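Local atomic coordinates of Ent-copalyl diphosphate synthase (Streptomyces platensis, PDB entry 5BP8), a protein that belongs to the class II terpene cyclases, largely helical proteins built from alpha-barrel domains related to those of squalene-hopene cyclase. Residues 33-38 with 75-80; 192-197 with 220-225; 321-326 with 360-365. One frame throughout, in Å; residues are numbered along the deposited sequence.

Interaction 1. Residues 33-38 with 75-80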
ATOM      1  N   ASP A  33      -5.329  -7.326   8.305  1.00 15.44           N
ATOM      2  CA  ASP A  33      -5.556  -6.688   9.600  1.00 16.25           C
ATOM      3  C   ASP A  33      -6.922  -7.073  10.154  1.00 15.47           C
ATOM      4  O   ASP A  33      -7.120  -7.082  11.360  1.00 16.40           O
ATOM      5  CB  ASP A  33      -5.455  -5.147   9.579  1.00 17.20           C
ATOM      6  CG  ASP A  33      -4.085  -4.629  10.017  1.00 18.29           C
ATOM      7  OD1 ASP A  33      -3.053  -5.125   9.522  1.00 21.09           O
ATOM      8  OD2 ASP A  33      -4.025  -3.674  10.810  1.00 18.76           O
ATOM      9  N   THR A  34      -7.884  -7.337   9.292  1.00 14.84           N
ATOM     10  CA  THR A  34      -9.183  -7.758   9.774  1.00 15.55           C
ATOM     11  C   THR A  34      -9.024  -9.034  10.610  1.00 15.60           C
ATOM     12  O   THR A  34      -9.599  -9.154  11.736  1.00 16.29           O
ATOM     13  CB  THR A  34     -10.154  -7.966   8.580  1.00 15.78           C
ATOM     14  OG1 THR A  34     -10.340  -6.728   7.886  1.00 15.98           O
ATOM     15  CG2 THR A  34     -11.473  -8.465   9.058  1.00 15.83           C
ATOM     16  N   ALA A  35      -8.243  -9.980  10.084  1.00 15.54           N
ATOM     17  CA  ALA A  35      -7.918 -11.195  10.818  1.00 15.77           C
ATOM     18  C   ALA A  35      -7.088 -10.908  12.090  1.00 15.98           C
ATOM     19  O   ALA A  35      -7.352 -11.492  13.162  1.00 15.20           O
ATOM     20  CB  ALA A  35      -7.198 -12.180   9.919  1.00 15.87           C
ATOM     21  N   ARG A  36      -6.102 -10.014  11.989  1.00 14.93           N
ATOM     22  CA  ARG A  36      -5.337  -9.645  13.173  1.00 15.67           C
ATOM     23  C   ARG A  36      -6.263  -9.136  14.302  1.00 15.81           C
ATOM     24  O   ARG A  36      -6.040  -9.489  15.474  1.00 15.35           O
ATOM     25  CB  ARG A  36      -4.233  -8.631  12.885  1.00 15.80           C
ATOM     26  CG  ARG A  36      -3.039  -9.148  12.064  1.00 16.01           C
ATOM     27  CD  ARG A  36      -2.288 -10.332  12.687  1.00 16.69           C
ATOM     28  NE  ARG A  36      -3.012 -11.566  12.418  1.00 16.45           N
ATOM     29  CZ  ARG A  36      -3.206 -12.551  13.284  1.00 17.15           C
ATOM     30  NH1 ARG A  36      -3.990 -13.576  12.927  1.00 16.66           N
ATOM     31  NH2 ARG A  36      -2.611 -12.556  14.474  1.00 17.39           N
ATOM     32  N   LEU A  37      -7.276  -8.323  13.973  1.00 15.58           N
ATOM     33  CA  LEU A  37      -8.176  -7.841  15.010  1.00 15.68           C
ATOM     34  C   LEU A  37      -9.020  -8.928  15.613  1.00 16.48           C
ATOM     35  O   LEU A  37      -9.319  -8.892  16.828  1.00 17.39           O
ATOM     36  CB  LEU A  37      -9.026  -6.663  14.514  1.00 16.52           C
ATOM     37  CG  LEU A  37      -8.258  -5.373  14.186  1.00 17.00           C
ATOM     38  CD1 LEU A  37      -9.234  -4.240  13.914  1.00 18.10           C
ATOM     39  CD2 LEU A  37      -7.288  -4.998  15.286  1.00 18.55           C
ATOM     40  N   VAL A  38      -9.455  -9.887  14.786  1.00 16.25           N
ATOM     41  CA  VAL A  38     -10.169 -11.057  15.285  1.00 16.90           C
ATOM     42  C   VAL A  38      -9.301 -11.795  16.296  1.00 17.31           C
ATOM     43  O   VAL A  38      -9.775 -12.232  17.368  1.00 17.94           O
ATOM     44  CB  VAL A  38     -10.582 -12.012  14.138  1.00 16.36           C
ATOM     45  CG1 VAL A  38     -11.042 -13.343  14.683  1.00 16.80           C
ATOM     46  CG2 VAL A  38     -11.684 -11.388  13.298  1.00 16.78           C
ATOM     47  N   THR A  75      -3.545 -15.551   4.180  1.00 14.82           N
ATOM     48  CA  THR A  75      -4.045 -16.885   4.563  1.00 14.98           C
ATOM     49  C   THR A  75      -3.500 -17.252   5.931  1.00 14.94           C
ATOM     50  O   THR A  75      -4.245 -17.720   6.843  1.00 14.68           O
ATOM     51  CB  THR A  75      -3.727 -17.954   3.496  1.00 15.21           C
ATOM     52  OG1 THR A  75      -4.295 -17.570   2.244  1.00 14.56           O
ATOM     53  CG2 THR A  75      -4.303 -19.313   3.921  1.00 16.00           C
ATOM     54  N   LEU A  76      -2.216 -17.002   6.132  1.00 15.31           N
ATOM     55  CA  LEU A  76      -1.634 -17.164   7.479  1.00 15.70           C
ATOM     56  C   LEU A  76      -2.410 -16.376   8.540  1.00 14.80           C
ATOM     57  O   LEU A  76      -2.748 -16.926   9.595  1.00 13.76           O
ATOM     58  CB  LEU A  76      -0.155 -16.784   7.514  1.00 16.04           C
ATOM     59  CG  LEU A  76       0.816 -17.768   6.826  1.00 16.92           C
ATOM     60  CD1 LEU A  76       2.157 -17.067   6.714  1.00 17.20           C
ATOM     61  CD2 LEU A  76       0.893 -19.089   7.581  1.00 17.49           C
ATOM     62  N   SER A  77      -2.704 -15.095   8.251  1.00 14.72           N
ATOM     63  CA  SER A  77      -3.407 -14.262   9.213  1.00 15.19           C
ATOM     64  C   SER A  77      -4.815 -14.789   9.505  1.00 14.25           C
ATOM     65  O   SER A  77      -5.223 -14.872  10.652  1.00 15.39           O
ATOM     66  CB  SER A  77      -3.494 -12.825   8.713  1.00 15.17           C
ATOM     67  OG  SER A  77      -3.944 -11.972   9.751  1.00 15.02           O
ATOM     68  N   ALA A  78      -5.544 -15.148   8.450  1.00 15.07           N
ATOM     69  CA  ALA A  78      -6.909 -15.668   8.598  1.00 15.04           C
ATOM     70  C   ALA A  78      -6.962 -16.992   9.348  1.00 15.21           C
ATOM     71  O   ALA A  78      -7.782 -17.171  10.296  1.00 15.92           O
ATOM     72  CB  ALA A  78      -7.560 -15.811   7.229  1.00 14.96           C
ATOM     73  N   VAL A  79      -6.089 -17.915   8.962  1.00 15.04           N
ATOM     74  CA  VAL A  79      -6.043 -19.215   9.622  1.00 16.74           C
ATOM     75  C   VAL A  79      -5.694 -19.081  11.111  1.00 17.21           C
ATOM     76  O   VAL A  79      -6.376 -19.677  12.000  1.00 18.05           O
ATOM     77  CB  VAL A  79      -5.094 -20.183   8.885  1.00 16.76           C
ATOM     78  CG1 VAL A  79      -4.800 -21.429   9.714  1.00 17.61           C
ATOM     79  CG2 VAL A  79      -5.662 -20.539   7.519  1.00 16.76           C
ATOM     80  N   GLU A  80      -4.679 -18.271  11.408  1.00 17.25           N
ATOM     81  CA  GLU A  80      -4.315 -18.058  12.803  1.00 17.53           C
ATOM     82  C   GLU A  80      -5.492 -17.463  13.592  1.00 17.03           C
ATOM     83  O   GLU A  80      -5.784 -17.923  14.730  1.00 17.01           O
ATOM     84  CB  GLU A  80      -3.073 -17.176  12.925  1.00 17.92           C
ATOM     85  CG  GLU A  80      -2.417 -17.235  14.306  1.00 19.32           C
ATOM     86  CD  GLU A  80      -3.106 -16.396  15.357  1.00 19.60           C
ATOM     87  OE1 GLU A  80      -3.754 -15.363  15.014  1.00 19.86           O
ATOM     88  OE2 GLU A  80      -3.012 -16.772  16.557  1.00 21.46           O
TER
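R36 donates every hydrogen bond that crosses between residues 33-38 and 75-80. Hydrogen bonding to S77 comes first. The arginine takes hold of this residue side-on, R36 NE donating to S77 OG at 2.9 Å in an almost straight bond (174°) and R36 NH1 to S77 O at 2.9 Å. Both acceptors lie close to the guanidinium plane, and the carbonyl oxygen is met on a lone pair. The serine hydroxyl is also hydrogen-bonded to Y32 O, so this buried oxygen is tied to the first helix twice.

The ionic part is end-on. R36 NH1 approaches the anti lone pair of E80 OE1 at 2.8 Å, while R36 NH2 reaches the same oxygen at 3.1 Å from above the carboxylate plane. Because both nitrogens converge on one atom, the two flat groups need not lie side by side, and their planes stand 70° apart. S39 adds a further hydrogen bond to OE1, whereas OE2 is held by R198 and T84, so both carboxylate oxygens are held.

Helices 31-40 and 72-86 run roughly parallel here, with short-segment axes 8.1 Å apart at a 24° angle, an arrangement consistent with adjacent helices of the same layer of an alpha-barrel. Helix 127-144 packs beside the ionic pair, L134 touching R36 and I138 touching E80.

Van der Waals contact is made where the backbones come closest. A35 directs its methyl at the second helix, CB lying 3.3 Å from S77 OG and 3.7 Å from A78 N; the approach is possible because A35 presents only a methyl and meets the backbone N of A78. Beside it the arginine chain leaves with CG next to the backbone N, then bends at chi2 and chi3.

Interaction 2. Residues 192-197 with 220-225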
ATOM      1  N   THR A 192       4.591  -3.010  12.257  1.00 17.97           N
ATOM      2  CA  THR A 192       4.554  -4.467  12.290  1.00 19.06           C
ATOM      3  C   THR A 192       4.734  -5.039  13.717  1.00 18.56           C
ATOM      4  O   THR A 192       5.097  -6.210  13.918  1.00 16.78           O
ATOM      5  CB  THR A 192       5.516  -5.076  11.247  1.00 23.75           C
ATOM      6  OG1 THR A 192       5.308  -6.502  11.146  1.00 27.17           O
ATOM      7  CG2 THR A 192       6.893  -4.826  11.535  1.00 24.80           C
ATOM      8  N   LEU A 193       4.401  -4.222  14.705  1.00 17.31           N
ATOM      9  CA  LEU A 193       4.592  -4.608  16.096  1.00 17.49           C
ATOM     10  C   LEU A 193       3.955  -5.975  16.418  1.00 17.13           C
ATOM     11  O   LEU A 193       4.519  -6.750  17.185  1.00 17.05           O
ATOM     12  CB  LEU A 193       4.033  -3.548  17.041  1.00 17.85           C
ATOM     13  CG  LEU A 193       4.047  -3.840  18.554  1.00 18.57           C
ATOM     14  CD1 LEU A 193       5.467  -4.026  19.065  1.00 19.06           C
ATOM     15  CD2 LEU A 193       3.352  -2.713  19.320  1.00 18.59           C
ATOM     16  N   GLU A 194       2.803  -6.255  15.829  1.00 17.37           N
ATOM     17  CA  GLU A 194       2.034  -7.491  16.171  1.00 17.96           C
ATOM     18  C   GLU A 194       2.763  -8.764  15.791  1.00 17.91           C
ATOM     19  O   GLU A 194       2.451  -9.844  16.280  1.00 19.30           O
ATOM     20  CB  GLU A 194       0.626  -7.453  15.535  1.00 18.29           C
ATOM     21  CG  GLU A 194       0.532  -7.880  14.068  1.00 18.24           C
ATOM     22  CD  GLU A 194       0.946  -6.810  13.063  1.00 18.06           C
ATOM     23  OE1 GLU A 194       1.436  -5.718  13.476  1.00 17.19           O
ATOM     24  OE2 GLU A 194       0.754  -7.064  11.843  1.00 18.63           O
ATOM     25  N   ALA A 195       3.718  -8.657  14.870  1.00 17.01           N
ATOM     26  CA  ALA A 195       4.570  -9.786  14.529  1.00 17.20           C
ATOM     27  C   ALA A 195       5.604 -10.057  15.612  1.00 17.72           C
ATOM     28  O   ALA A 195       5.996 -11.198  15.809  1.00 17.74           O
ATOM     29  CB  ALA A 195       5.281  -9.530  13.225  1.00 17.57           C
ATOM     30  N   VAL A 196       6.035  -9.000  16.286  1.00 17.14           N
ATOM     31  CA  VAL A 196       7.005  -9.081  17.342  1.00 17.36           C
ATOM     32  C   VAL A 196       6.360  -9.619  18.617  1.00 17.35           C
ATOM     33  O   VAL A 196       6.941 -10.484  19.283  1.00 18.14           O
ATOM     34  CB  VAL A 196       7.651  -7.702  17.581  1.00 17.80           C
ATOM     35  CG1 VAL A 196       8.681  -7.771  18.683  1.00 18.66           C
ATOM     36  CG2 VAL A 196       8.289  -7.189  16.288  1.00 17.80           C
ATOM     37  N   THR A 197       5.161  -9.147  18.928  1.00 17.13           N
ATOM     38  CA  THR A 197       4.460  -9.536  20.126  1.00 18.91           C
ATOM     39  C   THR A 197       2.972  -9.385  19.948  1.00 19.41           C
ATOM     40  O   THR A 197       2.539  -8.456  19.289  1.00 19.05           O
ATOM     41  CB  THR A 197       4.900  -8.697  21.365  1.00 19.49           C
ATOM     42  OG1 THR A 197       4.197  -9.163  22.542  1.00 20.97           O
ATOM     43  CG2 THR A 197       4.631  -7.227  21.177  1.00 20.70           C
ATOM     44  N   SER A 220      -1.221   1.411  12.115  1.00 15.01           N
ATOM     45  CA  SER A 220      -1.654   0.040  11.906  1.00 15.27           C
ATOM     46  C   SER A 220      -2.690  -0.345  12.935  1.00 15.10           C
ATOM     47  O   SER A 220      -2.388  -0.326  14.139  1.00 15.59           O
ATOM     48  CB  SER A 220      -0.490  -0.924  12.115  1.00 15.74           C
ATOM     49  OG  SER A 220      -0.963  -2.267  12.159  1.00 16.35           O
ATOM     50  N   PRO A 221      -3.872  -0.768  12.496  1.00 15.10           N
ATOM     51  CA  PRO A 221      -4.800  -1.288  13.514  1.00 15.23           C
ATOM     52  C   PRO A 221      -4.243  -2.505  14.259  1.00 15.52           C
ATOM     53  O   PRO A 221      -4.392  -2.609  15.491  1.00 15.76           O
ATOM     54  CB  PRO A 221      -6.038  -1.648  12.685  1.00 15.31           C
ATOM     55  CG  PRO A 221      -5.982  -0.717  11.552  1.00 15.52           C
ATOM     56  CD  PRO A 221      -4.531  -0.631  11.184  1.00 15.35           C
ATOM     57  N   ALA A 222      -3.623  -3.444  13.546  1.00 15.16           N
ATOM     58  CA  ALA A 222      -3.060  -4.633  14.195  1.00 15.58           C
ATOM     59  C   ALA A 222      -1.975  -4.270  15.244  1.00 16.14           C
ATOM     60  O   ALA A 222      -1.970  -4.807  16.340  1.00 15.09           O
ATOM     61  CB  ALA A 222      -2.466  -5.588  13.152  1.00 16.59           C
ATOM     62  N   ALA A 223      -1.049  -3.390  14.872  1.00 15.88           N
ATOM     63  CA  ALA A 223       0.041  -3.006  15.786  1.00 16.73           C
ATOM     64  C   ALA A 223      -0.546  -2.330  17.026  1.00 16.60           C
ATOM     65  O   ALA A 223      -0.051  -2.522  18.148  1.00 17.25           O
ATOM     66  CB  ALA A 223       1.027  -2.079  15.083  1.00 16.05           C
ATOM     67  N   THR A 224      -1.595  -1.524  16.815  1.00 16.19           N
ATOM     68  CA  THR A 224      -2.263  -0.823  17.899  1.00 16.31           C
ATOM     69  C   THR A 224      -2.916  -1.811  18.847  1.00 16.57           C
ATOM     70  O   THR A 224      -2.841  -1.646  20.079  1.00 17.10           O
ATOM     71  CB  THR A 224      -3.303   0.208  17.388  1.00 16.40           C
ATOM     72  OG1 THR A 224      -2.692   1.106  16.433  1.00 16.05           O
ATOM     73  CG2 THR A 224      -3.871   1.024  18.536  1.00 16.72           C
ATOM     74  N   ALA A 225      -3.539  -2.849  18.300  1.00 16.11           N
ATOM     75  CA  ALA A 225      -4.132  -3.897  19.120  1.00 16.42           C
ATOM     76  C   ALA A 225      -3.058  -4.599  19.965  1.00 16.43           C
ATOM     77  O   ALA A 225      -3.290  -4.929  21.121  1.00 16.90           O
ATOM     78  CB  ALA A 225      -4.867  -4.904  18.241  1.00 16.06           C
TER
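E194 lays its flat carboxyl group over the methyl of A222, CD standing 3.6 Å from A222 CB with CG and OE2 only slightly farther away. The partner is the N-terminal turn of helix 221-228, for which S220 is the N-cap; the other side is a short, weakly bonded helical turn at about 193-196. The glutamate reaches over because its CG takes the crowded position between backbone N and carbonyl carbon (chi1 82°) and the chain then bends at chi2. E194 OE1 comes near A223 N, at 3.7 Å, without bonding to it. OE2 is held elsewhere, hydrogen-bonded to Y32 OH and in a salt bridge with K498 NZ. L193 supplies the apolar half, its CB 3.9 Å from A223 CB and its CD2 against A223 O. No hydrogen bond crosses between the segments, and two alanines on the helix let the backbones approach to 4.8 Å between L193 CA and A223 CA. Within the cap, S220 OG accepts from A223 N at 2.9 Å, nearly straight at 173°, while S220 O receives T224 N and T224 OG1 from opposite faces of its carbonyl plane.

Interaction 3. Residues 321-326 with 360-365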
ATOM      1  N   GLY A 321       1.900  26.351  -6.231  1.00 33.33           N
ATOM      2  CA  GLY A 321       2.300  27.697  -5.824  1.00 36.10           C
ATOM      3  C   GLY A 321       3.044  27.813  -4.511  1.00 37.12           C
ATOM      4  O   GLY A 321       3.231  28.928  -4.018  1.00 36.26           O
ATOM      5  N   ARG A 322       3.466  26.685  -3.927  1.00 34.69           N
ATOM      6  CA  ARG A 322       4.183  26.701  -2.650  1.00 32.89           C
ATOM      7  C   ARG A 322       5.496  25.970  -2.793  1.00 34.50           C
ATOM      8  O   ARG A 322       5.609  24.772  -2.479  1.00 33.86           O
ATOM      9  CB  ARG A 322       3.337  26.118  -1.526  1.00 33.31           C
ATOM     10  CG  ARG A 322       2.033  26.867  -1.335  1.00 32.73           C
ATOM     11  CD  ARG A 322       1.454  26.709   0.042  1.00 33.46           C
ATOM     12  NE  ARG A 322       0.075  27.183   0.048  1.00 33.80           N
ATOM     13  CZ  ARG A 322      -0.758  27.080   1.080  1.00 34.28           C
ATOM     14  NH1 ARG A 322      -0.373  26.562   2.240  1.00 34.02           N
ATOM     15  NH2 ARG A 322      -1.995  27.511   0.953  1.00 36.60           N
ATOM     16  N   THR A 323       6.494  26.691  -3.301  1.00 33.14           N
ATOM     17  CA  THR A 323       7.784  26.111  -3.612  1.00 33.94           C
ATOM     18  C   THR A 323       8.712  26.101  -2.407  1.00 35.02           C
ATOM     19  O   THR A 323       8.956  27.136  -1.787  1.00 36.00           O
ATOM     20  CB  THR A 323       8.454  26.856  -4.775  1.00 35.51           C
ATOM     21  OG1 THR A 323       7.619  26.762  -5.928  1.00 40.01           O
ATOM     22  CG2 THR A 323       9.795  26.250  -5.112  1.00 35.57           C
ATOM     23  N   HIS A 324       9.223  24.925  -2.063  1.00 32.72           N
ATOM     24  CA  HIS A 324      10.175  24.776  -0.974  1.00 33.45           C
ATOM     25  C   HIS A 324      11.397  24.113  -1.539  1.00 33.50           C
ATOM     26  O   HIS A 324      11.269  23.136  -2.289  1.00 32.31           O
ATOM     27  CB  HIS A 324       9.620  23.874   0.137  1.00 35.64           C
ATOM     28  CG  HIS A 324       8.407  24.424   0.803  1.00 37.73           C
ATOM     29  ND1 HIS A 324       8.457  25.090   2.005  1.00 43.76           N
ATOM     30  CD2 HIS A 324       7.117  24.450   0.410  1.00 39.81           C
ATOM     31  CE1 HIS A 324       7.241  25.480   2.339  1.00 42.39           C
ATOM     32  NE2 HIS A 324       6.410  25.101   1.387  1.00 41.31           N
ATOM     33  N   ARG A 325      12.578  24.593  -1.154  1.00 31.91           N
ATOM     34  CA  ARG A 325      13.810  23.914  -1.540  1.00 33.30           C
ATOM     35  C   ARG A 325      13.749  22.460  -1.092  1.00 32.08           C
ATOM     36  O   ARG A 325      13.445  22.195   0.086  1.00 30.47           O
ATOM     37  CB  ARG A 325      15.028  24.564  -0.909  1.00 35.49           C
ATOM     38  CG  ARG A 325      15.755  25.472  -1.856  1.00 37.38           C
ATOM     39  CD  ARG A 325      16.977  26.038  -1.180  1.00 38.46           C
ATOM     40  NE  ARG A 325      17.725  26.866  -2.111  1.00 41.87           N
ATOM     41  CZ  ARG A 325      18.755  27.632  -1.764  1.00 41.48           C
ATOM     42  NH1 ARG A 325      19.179  27.656  -0.507  1.00 39.77           N
ATOM     43  NH2 ARG A 325      19.369  28.352  -2.698  1.00 42.77           N
ATOM     44  N   PRO A 326      14.037  21.524  -2.011  1.00 29.97           N
ATOM     45  CA  PRO A 326      13.927  20.097  -1.678  1.00 28.48           C
ATOM     46  C   PRO A 326      15.166  19.546  -0.981  1.00 29.35           C
ATOM     47  O   PRO A 326      15.598  18.437  -1.268  1.00 29.13           O
ATOM     48  CB  PRO A 326      13.725  19.449  -3.050  1.00 29.15           C
ATOM     49  CG  PRO A 326      14.546  20.325  -3.965  1.00 28.99           C
ATOM     50  CD  PRO A 326      14.349  21.723  -3.436  1.00 28.93           C
ATOM     51  N   GLY A 360      13.605  18.114 -10.594  1.00 30.18           N
ATOM     52  CA  GLY A 360      13.467  18.670 -11.933  1.00 30.30           C
ATOM     53  C   GLY A 360      12.481  19.806 -11.973  1.00 30.86           C
ATOM     54  O   GLY A 360      12.729  20.859 -12.618  1.00 31.39           O
ATOM     55  N   HIS A 361      11.373  19.648 -11.253  1.00 28.97           N
ATOM     56  CA  HIS A 361      10.383  20.687 -11.236  1.00 30.28           C
ATOM     57  C   HIS A 361      10.887  21.911 -10.471  1.00 31.93           C
ATOM     58  O   HIS A 361      10.611  23.057 -10.876  1.00 34.05           O
ATOM     59  CB  HIS A 361       9.080  20.229 -10.620  1.00 29.79           C
ATOM     60  CG  HIS A 361       8.044  21.304 -10.594  1.00 29.75           C
ATOM     61  ND1 HIS A 361       7.822  22.088  -9.485  1.00 32.31           N
ATOM     62  CD2 HIS A 361       7.211  21.764 -11.554  1.00 29.50           C
ATOM     63  CE1 HIS A 361       6.863  22.954  -9.751  1.00 31.90           C
ATOM     64  NE2 HIS A 361       6.473  22.774 -10.997  1.00 31.36           N
ATOM     65  N   HIS A 362      11.597  21.657  -9.371  1.00 31.47           N
ATOM     66  CA  HIS A 362      12.176  22.740  -8.588  1.00 32.79           C
ATOM     67  C   HIS A 362      13.124  23.596  -9.440  1.00 34.72           C
ATOM     68  O   HIS A 362      13.016  24.823  -9.403  1.00 38.31           O
ATOM     69  CB  HIS A 362      12.962  22.242  -7.394  1.00 31.82           C
ATOM     70  CG  HIS A 362      13.518  23.358  -6.558  1.00 31.59           C
ATOM     71  ND1 HIS A 362      12.742  24.075  -5.683  1.00 31.72           N
ATOM     72  CD2 HIS A 362      14.748  23.925  -6.524  1.00 33.43           C
ATOM     73  CE1 HIS A 362      13.480  25.008  -5.099  1.00 32.07           C
ATOM     74  NE2 HIS A 362      14.700  24.944  -5.601  1.00 33.27           N
ATOM     75  N   VAL A 363      14.064  22.957 -10.143  1.00 37.36           N
ATOM     76  CA  VAL A 363      15.080  23.701 -10.912  1.00 39.83           C
ATOM     77  C   VAL A 363      14.488  24.421 -12.107  1.00 44.19           C
ATOM     78  O   VAL A 363      15.094  25.379 -12.631  1.00 44.63           O
ATOM     79  CB  VAL A 363      16.310  22.870 -11.344  1.00 39.29           C
ATOM     80  CG1 VAL A 363      16.971  22.211 -10.152  1.00 37.13           C
ATOM     81  CG2 VAL A 363      15.990  21.860 -12.437  1.00 39.85           C
ATOM     82  N   THR A 364      13.315  23.958 -12.535  1.00 44.88           N
ATOM     83  CA  THR A 364      12.520  24.650 -13.535  1.00 47.40           C
ATOM     84  C   THR A 364      11.916  25.936 -12.973  1.00 47.97           C
ATOM     85  O   THR A 364      12.043  27.005 -13.580  1.00 48.94           O
ATOM     86  CB  THR A 364      11.423  23.723 -14.109  1.00 47.38           C
ATOM     87  OG1 THR A 364      12.059  22.622 -14.770  1.00 47.24           O
ATOM     88  CG2 THR A 364      10.535  24.458 -15.112  1.00 48.76           C
ATOM     89  N   VAL A 365      11.291  25.837 -11.808  1.00 43.13           N
ATOM     90  CA  VAL A 365      10.559  26.948 -11.217  1.00 44.14           C
ATOM     91  C   VAL A 365      11.455  27.904 -10.361  1.00 43.86           C
ATOM     92  O   VAL A 365      11.059  29.034 -10.043  1.00 43.45           O
ATOM     93  CB  VAL A 365       9.387  26.374 -10.399  1.00 47.44           C
ATOM     94  CG1 VAL A 365       9.848  25.923  -9.014  1.00 46.60           C
ATOM     95  CG2 VAL A 365       8.245  27.370 -10.290  1.00 49.46           C
TER
HETATM   96  O   HOH W   1      10.361  22.482  -4.859  1.00 33.40           O
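P326 sets its CD squarely over one face of the H362 imidazole, 3.6 Å from the ring centroid and 8° off the normal, a CH-pi contact. The ring reaches the loop because H362 CG stands anti to the backbone N (chi1 -178°), carrying it off helix 349-365. Around the same ring the loop bends: T323 CG2 approaches H362 ND1 obliquely at 3.7 Å, and R325 CA meets H362 CE1 at the same distance. The arginine's guanidinium is turned 59° from the imidazole plane. One turn further along the helix, V365 and T323 meet tip to tip, V365 CG1 lying 3.9 Å from T323 OG1. The contact fastens the loop after helix 307-319 to the last turn of helix 349-365, part of the squalene-hopene cyclase C-terminal family region, with Y373 of helix 370-386 touching P326, R325 and the imidazole.

A water bridges the two segments, donating to H324 O at 2.8 Å and hydrogen-bonded to H362 ND1 at 3.0 Å. D369 OD2 is a further polar partner, hydrogen-bonded to H362 NE2 and salt-bridged to R325 NE. Both ring nitrogens therefore have partners, which fixes the ring's rotation, and the shared carboxylate may ease any repulsion between arginine and imidazole.

Interactions 1 and 2 are buried neighbours, their centres 12 Å apart, and they join directly: D33 OD2 probably accepts a hydrogen bond from A222 N, and R36 CB packs on A222 CB at 3.5 Å. Helix 31-40 thus meets both helix 72-86 and the start of helix 221-228. Their chemistry differs, since a buried ion pair dominates interaction 1 whereas interaction 2 crosses by van der Waals contact alone. Interaction 3 lies about 44 Å from interaction 1 between centres, across the centre of the chain. Partly exposed, it pairs a loop with a helix end and relies on ring packing and a bridging water.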